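Local coordinates for protein alginate lyase, family PL7 (Zobellia galactanivorans, PDB 4BE3) that probably cleaves alginate by beta-elimination, acting as an exolytic lyase of polysaccharide lyase family 7, at residues Gly80-Ser94 and Gly293-Ser307. Sequence-based numbering, arbitrary orientation.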
loop_
_atom_site.group_PDB
_atom_site.type_symbol
_atom_site.label_atom_id
_atom_site.label_comp_id
_atom_site.label_asym_id
_atom_site.label_seq_id
_atom_site.Cartn_x
_atom_site.Cartn_y
_atom_site.Cartn_z
ATOM N N GLY A 80 0.494 -7.277 1.896
ATOM C CA GLY A 80 1.572 -6.728 2.670
ATOM C C GLY A 80 2.253 -7.932 3.360
ATOM O O GLY A 80 1.608 -8.991 3.499
ATOM N N LYS A 81 3.466 -7.740 3.763
ATOM C CA LYS A 81 4.228 -8.852 4.444
ATOM C C LYS A 81 4.970 -8.290 5.559
ATOM O O LYS A 81 5.634 -7.190 5.493
ATOM C CB LYS A 81 5.190 -9.459 3.402
ATOM C CG LYS A 81 5.954 -10.650 3.998
ATOM C CD LYS A 81 7.073 -11.146 3.042
ATOM C CE LYS A 81 6.449 -11.714 1.786
ATOM N NZ LYS A 81 7.558 -12.197 0.868
ATOM N N LEU A 82 4.945 -9.019 6.715
ATOM C CA LEU A 82 5.690 -8.620 7.843
ATOM C C LEU A 82 6.559 -9.840 8.248
ATOM O O LEU A 82 6.031 -10.961 8.360
ATOM C CB LEU A 82 4.753 -8.300 9.038
ATOM C CG LEU A 82 5.446 -8.124 10.381
ATOM C CD1 LEU A 82 6.363 -6.807 10.378
ATOM C CD2 LEU A 82 4.302 -7.879 11.445
ATOM N N ASN A 83 7.866 -9.650 8.431
ATOM C CA ASN A 83 8.750 -10.689 8.954
ATOM C C ASN A 83 9.337 -10.264 10.251
ATOM O O ASN A 83 9.886 -9.139 10.364
ATOM C CB ASN A 83 9.966 -10.856 7.952
ATOM C CG ASN A 83 9.594 -11.734 6.758
ATOM O OD1 ASN A 83 9.651 -12.986 6.867
ATOM N ND2 ASN A 83 9.050 -11.187 5.781
ATOM N N ALA A 84 9.310 -11.148 11.286
ATOM C CA ALA A 84 9.921 -10.834 12.493
ATOM C C ALA A 84 10.740 -12.002 13.068
ATOM O O ALA A 84 10.428 -13.138 12.847
ATOM C CB ALA A 84 8.873 -10.455 13.561
ATOM N N THR A 85 11.827 -11.715 13.758
ATOM C CA THR A 85 12.541 -12.757 14.530
ATOM C C THR A 85 12.662 -12.203 15.900
ATOM O O THR A 85 13.132 -11.052 16.100
ATOM C CB THR A 85 13.953 -13.006 13.920
ATOM O OG1 THR A 85 13.738 -13.590 12.598
ATOM C CG2 THR A 85 14.676 -13.982 14.740
ATOM N N LEU A 86 12.357 -13.012 16.918
ATOM C CA LEU A 86 12.194 -12.402 18.266
ATOM C C LEU A 86 12.375 -13.483 19.347
ATOM O O LEU A 86 12.483 -14.654 18.982
ATOM C CB LEU A 86 10.730 -11.832 18.404
ATOM C CG LEU A 86 9.615 -12.953 18.301
ATOM C CD1 LEU A 86 8.466 -12.502 19.209
ATOM C CD2 LEU A 86 9.078 -13.029 16.861
ATOM N N LYS A 87 12.438 -13.096 20.623
ATOM C CA LYS A 87 12.309 -14.068 21.727
ATOM C C LYS A 87 11.536 -13.355 22.752
ATOM O O LYS A 87 11.702 -12.131 22.959
ATOM C CB LYS A 87 13.657 -14.606 22.172
ATOM C CG LYS A 87 14.657 -13.508 22.559
ATOM C CD LYS A 87 16.044 -14.137 22.671
ATOM C CE LYS A 87 16.988 -13.062 23.273
ATOM N NZ LYS A 87 18.298 -13.790 23.362
ATOM N N VAL A 88 10.613 -14.085 23.430
ATOM C CA VAL A 88 9.888 -13.510 24.509
ATOM C C VAL A 88 10.691 -13.742 25.726
ATOM O O VAL A 88 11.110 -14.869 25.995
ATOM C CB VAL A 88 8.468 -14.165 24.618
ATOM C CG1 VAL A 88 7.709 -13.626 25.841
ATOM C CG2 VAL A 88 7.670 -13.878 23.311
ATOM N N GLN A 89 10.875 -12.649 26.518
ATOM C CA GLN A 89 11.761 -12.691 27.713
ATOM C C GLN A 89 10.864 -12.771 28.942
ATOM O O GLN A 89 11.364 -13.199 29.958
ATOM C CB GLN A 89 12.641 -11.451 27.849
ATOM C CG GLN A 89 13.644 -11.418 26.647
ATOM C CD GLN A 89 14.733 -12.498 26.757
ATOM O OE1 GLN A 89 14.439 -13.635 26.904
ATOM N NE2 GLN A 89 16.012 -12.127 26.632
ATOM N N HIS A 90 9.602 -12.319 28.892
ATOM C CA HIS A 90 8.871 -12.315 30.123
ATOM C C HIS A 90 7.390 -12.179 29.823
ATOM O O HIS A 90 7.073 -11.446 28.905
ATOM C CB HIS A 90 9.294 -11.104 30.998
ATOM C CG HIS A 90 8.874 -11.290 32.434
ATOM N ND1 HIS A 90 7.637 -10.918 32.930
ATOM C CD2 HIS A 90 9.558 -11.929 33.464
ATOM C CE1 HIS A 90 7.615 -11.219 34.290
ATOM N NE2 HIS A 90 8.784 -11.843 34.600
ATOM N N VAL A 91 6.485 -12.943 30.527
ATOM C CA VAL A 91 5.045 -12.679 30.517
ATOM C C VAL A 91 4.586 -12.531 31.966
ATOM O O VAL A 91 5.365 -12.809 32.885
ATOM C CB VAL A 91 4.241 -13.855 29.895
ATOM C CG1 VAL A 91 4.508 -13.930 28.337
ATOM C CG2 VAL A 91 4.648 -15.183 30.598
ATOM N N SER A 92 3.344 -12.098 32.169
ATOM C CA SER A 92 2.957 -11.872 33.588
ATOM C C SER A 92 3.098 -13.146 34.376
ATOM O O SER A 92 2.665 -14.231 33.927
ATOM C CB SER A 92 1.509 -11.455 33.651
ATOM O OG SER A 92 1.190 -11.254 34.998
ATOM N N THR A 93 3.633 -13.032 35.608
ATOM C CA THR A 93 3.687 -14.219 36.513
ATOM C C THR A 93 2.453 -14.294 37.360
ATOM O O THR A 93 2.451 -15.126 38.228
ATOM C CB THR A 93 4.897 -14.051 37.489
ATOM O OG1 THR A 93 4.827 -12.780 38.117
ATOM C CG2 THR A 93 6.202 -14.070 36.636
ATOM N N SER A 94 1.477 -13.401 37.221
ATOM C CA SER A 94 0.193 -13.591 37.934
ATOM C C SER A 94 -0.963 -13.454 36.944
ATOM O O SER A 94 -0.786 -12.965 35.819
ATOM C CB SER A 94 0.048 -12.492 38.995
ATOM O OG SER A 94 0.166 -11.178 38.442
ATOM N N GLY A 293 7.179 -8.859 38.488
ATOM C CA GLY A 293 6.767 -9.827 37.465
ATOM C C GLY A 293 5.495 -9.488 36.698
ATOM O O GLY A 293 5.023 -10.342 35.935
ATOM N N SER A 294 4.905 -8.331 36.924
ATOM C CA SER A 294 3.619 -8.005 36.350
ATOM C C SER A 294 3.875 -7.190 35.051
ATOM O O SER A 294 3.435 -6.021 34.883
ATOM C CB SER A 294 2.820 -7.202 37.356
ATOM O OG SER A 294 2.292 -8.055 38.330
ATOM N N TYR A 295 4.493 -7.884 34.088
ATOM C CA TYR A 295 4.764 -7.223 32.802
ATOM C C TYR A 295 5.128 -8.233 31.755
ATOM O O TYR A 295 5.337 -9.454 32.039
ATOM C CB TYR A 295 5.986 -6.258 32.969
ATOM C CG TYR A 295 7.283 -6.962 33.285
ATOM C CD1 TYR A 295 7.622 -7.296 34.577
ATOM C CD2 TYR A 295 8.197 -7.260 32.256
ATOM C CE1 TYR A 295 8.836 -7.910 34.902
ATOM C CE2 TYR A 295 9.435 -7.915 32.567
ATOM C CZ TYR A 295 9.725 -8.208 33.876
ATOM O OH TYR A 295 10.945 -8.807 34.177
ATOM N N ALA A 296 5.189 -7.732 30.475
ATOM C CA ALA A 296 5.633 -8.608 29.448
ATOM C C ALA A 296 6.808 -7.908 28.767
ATOM O O ALA A 296 6.895 -6.684 28.786
ATOM C CB ALA A 296 4.473 -8.723 28.398
ATOM N N GLU A 297 7.685 -8.687 28.173
ATOM C CA GLU A 297 8.844 -8.111 27.573
ATOM C C GLU A 297 9.302 -8.976 26.399
ATOM O O GLU A 297 9.413 -10.215 26.524
ATOM C CB GLU A 297 9.982 -8.124 28.654
ATOM C CG GLU A 297 11.317 -7.507 28.024
ATOM C CD GLU A 297 12.422 -7.398 29.060
ATOM O OE1 GLU A 297 12.062 -7.270 30.286
ATOM O OE2 GLU A 297 13.650 -7.436 28.726
ATOM N N VAL A 298 9.494 -8.381 25.231
ATOM C CA VAL A 298 9.681 -9.204 24.013
ATOM C C VAL A 298 10.875 -8.472 23.272
ATOM O O VAL A 298 10.842 -7.215 23.212
ATOM C CB VAL A 298 8.463 -9.069 23.105
ATOM C CG1 VAL A 298 8.650 -9.952 21.830
ATOM C CG2 VAL A 298 7.136 -9.603 23.844
ATOM N N TRP A 299 11.819 -9.260 22.768
ATOM C CA TRP A 299 12.986 -8.681 22.095
ATOM C C TRP A 299 12.980 -9.050 20.674
ATOM O O TRP A 299 12.703 -10.193 20.334
ATOM C CB TRP A 299 14.220 -9.273 22.711
ATOM C CG TRP A 299 14.524 -8.859 24.102
ATOM C CD1 TRP A 299 13.699 -8.229 25.097
ATOM C CD2 TRP A 299 15.780 -9.068 24.737
ATOM N NE1 TRP A 299 14.424 -8.067 26.256
ATOM C CE2 TRP A 299 15.667 -8.570 26.097
ATOM C CE3 TRP A 299 16.998 -9.661 24.308
ATOM C CZ2 TRP A 299 16.757 -8.614 27.015
ATOM C CZ3 TRP A 299 18.088 -9.700 25.240
ATOM C CH2 TRP A 299 17.942 -9.236 26.561
ATOM N N PHE A 300 13.238 -8.108 19.764
ATOM C CA PHE A 300 13.198 -8.464 18.371
ATOM C C PHE A 300 14.539 -8.226 17.793
ATOM O O PHE A 300 15.186 -7.162 18.111
ATOM C CB PHE A 300 12.229 -7.528 17.605
ATOM C CG PHE A 300 10.769 -7.855 17.843
ATOM C CD1 PHE A 300 10.182 -7.472 19.043
ATOM C CD2 PHE A 300 10.087 -8.557 16.828
ATOM C CE1 PHE A 300 8.833 -7.739 19.244
ATOM C CE2 PHE A 300 8.695 -8.857 17.077
ATOM C CZ PHE A 300 8.159 -8.502 18.303
ATOM N N LYS A 301 14.980 -9.108 16.933
ATOM C CA LYS A 301 16.257 -8.707 16.259
ATOM C C LYS A 301 16.006 -8.401 14.778
ATOM O O LYS A 301 16.891 -7.941 14.044
ATOM C CB LYS A 301 17.285 -9.799 16.413
ATOM C CG LYS A 301 16.953 -11.042 15.736
ATOM C CD LYS A 301 18.277 -11.739 15.885
ATOM C CE LYS A 301 18.519 -12.771 14.838
ATOM N NZ LYS A 301 19.460 -13.760 15.466
ATOM N N GLU A 302 14.839 -8.715 14.289
ATOM C CA GLU A 302 14.564 -8.339 12.885
ATOM C C GLU A 302 13.081 -8.028 12.839
ATOM O O GLU A 302 12.233 -8.718 13.544
ATOM C CB GLU A 302 14.835 -9.523 11.996
ATOM C CG GLU A 302 14.019 -9.267 10.676
ATOM C CD GLU A 302 14.460 -10.021 9.396
ATOM O OE1 GLU A 302 14.857 -11.177 9.497
ATOM O OE2 GLU A 302 14.353 -9.451 8.235
ATOM N N ALA A 303 12.695 -6.939 12.134
ATOM C CA ALA A 303 11.254 -6.580 11.917
ATOM C C ALA A 303 11.315 -5.930 10.517
ATOM O O ALA A 303 11.877 -4.806 10.364
ATOM C CB ALA A 303 10.797 -5.592 12.953
ATOM N N THR A 304 10.747 -6.572 9.516
ATOM C CA THR A 304 10.801 -6.048 8.130
ATOM C C THR A 304 9.428 -6.004 7.564
ATOM O O THR A 304 8.769 -7.067 7.546
ATOM C CB THR A 304 11.676 -7.037 7.301
ATOM O OG1 THR A 304 12.950 -6.977 7.981
ATOM C CG2 THR A 304 11.938 -6.570 5.829
ATOM N N LEU A 305 9.088 -4.898 6.890
ATOM C CA LEU A 305 7.846 -4.787 6.113
ATOM C C LEU A 305 8.142 -4.964 4.666
ATOM O O LEU A 305 9.184 -4.428 4.198
ATOM C CB LEU A 305 7.215 -3.400 6.374
ATOM C CG LEU A 305 6.843 -3.174 7.842
ATOM C CD1 LEU A 305 6.617 -1.710 8.184
ATOM C CD2 LEU A 305 5.405 -3.951 8.016
ATOM N N GLY A 306 7.289 -5.622 3.917
ATOM C CA GLY A 306 7.460 -5.648 2.397
ATOM C C GLY A 306 6.106 -5.940 1.758
ATOM O O GLY A 306 5.025 -5.831 2.385
ATOM N N SER A 307 6.174 -6.193 0.452
ATOM C CA SER A 307 4.960 -6.367 -0.236
ATOM C C SER A 307 4.594 -7.889 -0.069
ATOM O O SER A 307 5.422 -8.755 0.053
ATOM C CB SER A 307 5.158 -5.688 -1.656
ATOM O OG SER A 307 5.889 -6.630 -2.160
HETATM O O HOH W 1 8.032 -9.323 -0.096
HETATM O O HOH W 2 12.536 -12.384 10.461
HETATM O O HOH W 3 2.814 -10.719 38.727
#
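E297 O is gripped by two backbone amides: Q89 N at 2.8 Å and H90 N, on a lone pair, at 3.2 Å. This is a classic beta bulge. A second one sits where K301 and E302 both face T85; T85 O takes a firm bond from K301 N and a weak one from E302 N. At the H90 end, the imidazole lies on the Y295 ring in an offset stack, planes 7° apart and centroids 3.9 Å apart. H90 ND1 also donates in its ring plane to Y295 O at 2.9 Å. Bond and stack together fix the ring's rotation. The two strands are antiparallel neighbours inside the seven-stranded sheet of the concanavalin-like beta-sandwich, flanked by strands 187-194 and 44-52. One face carries L82 and L305 against F256 of the other sheet, and F300 against L258. There L86 CB sits over the F300 face, and A84 CB meets its edge. On the opposite face lies W299; Q89, bent at chi2 (-71°), lays CG over its five-membered ring, 3.4 Å from the centroid. W299 NE1 donates to E297 OE2 at 2.7 Å, which holds the indole. With an alanine here in place of W299, E297 OE2 would probably lose the indole N-H and the Q89 chain would be free to turn. K87 CE also touches the indole, and K87 NZ makes a salt bridge to E41.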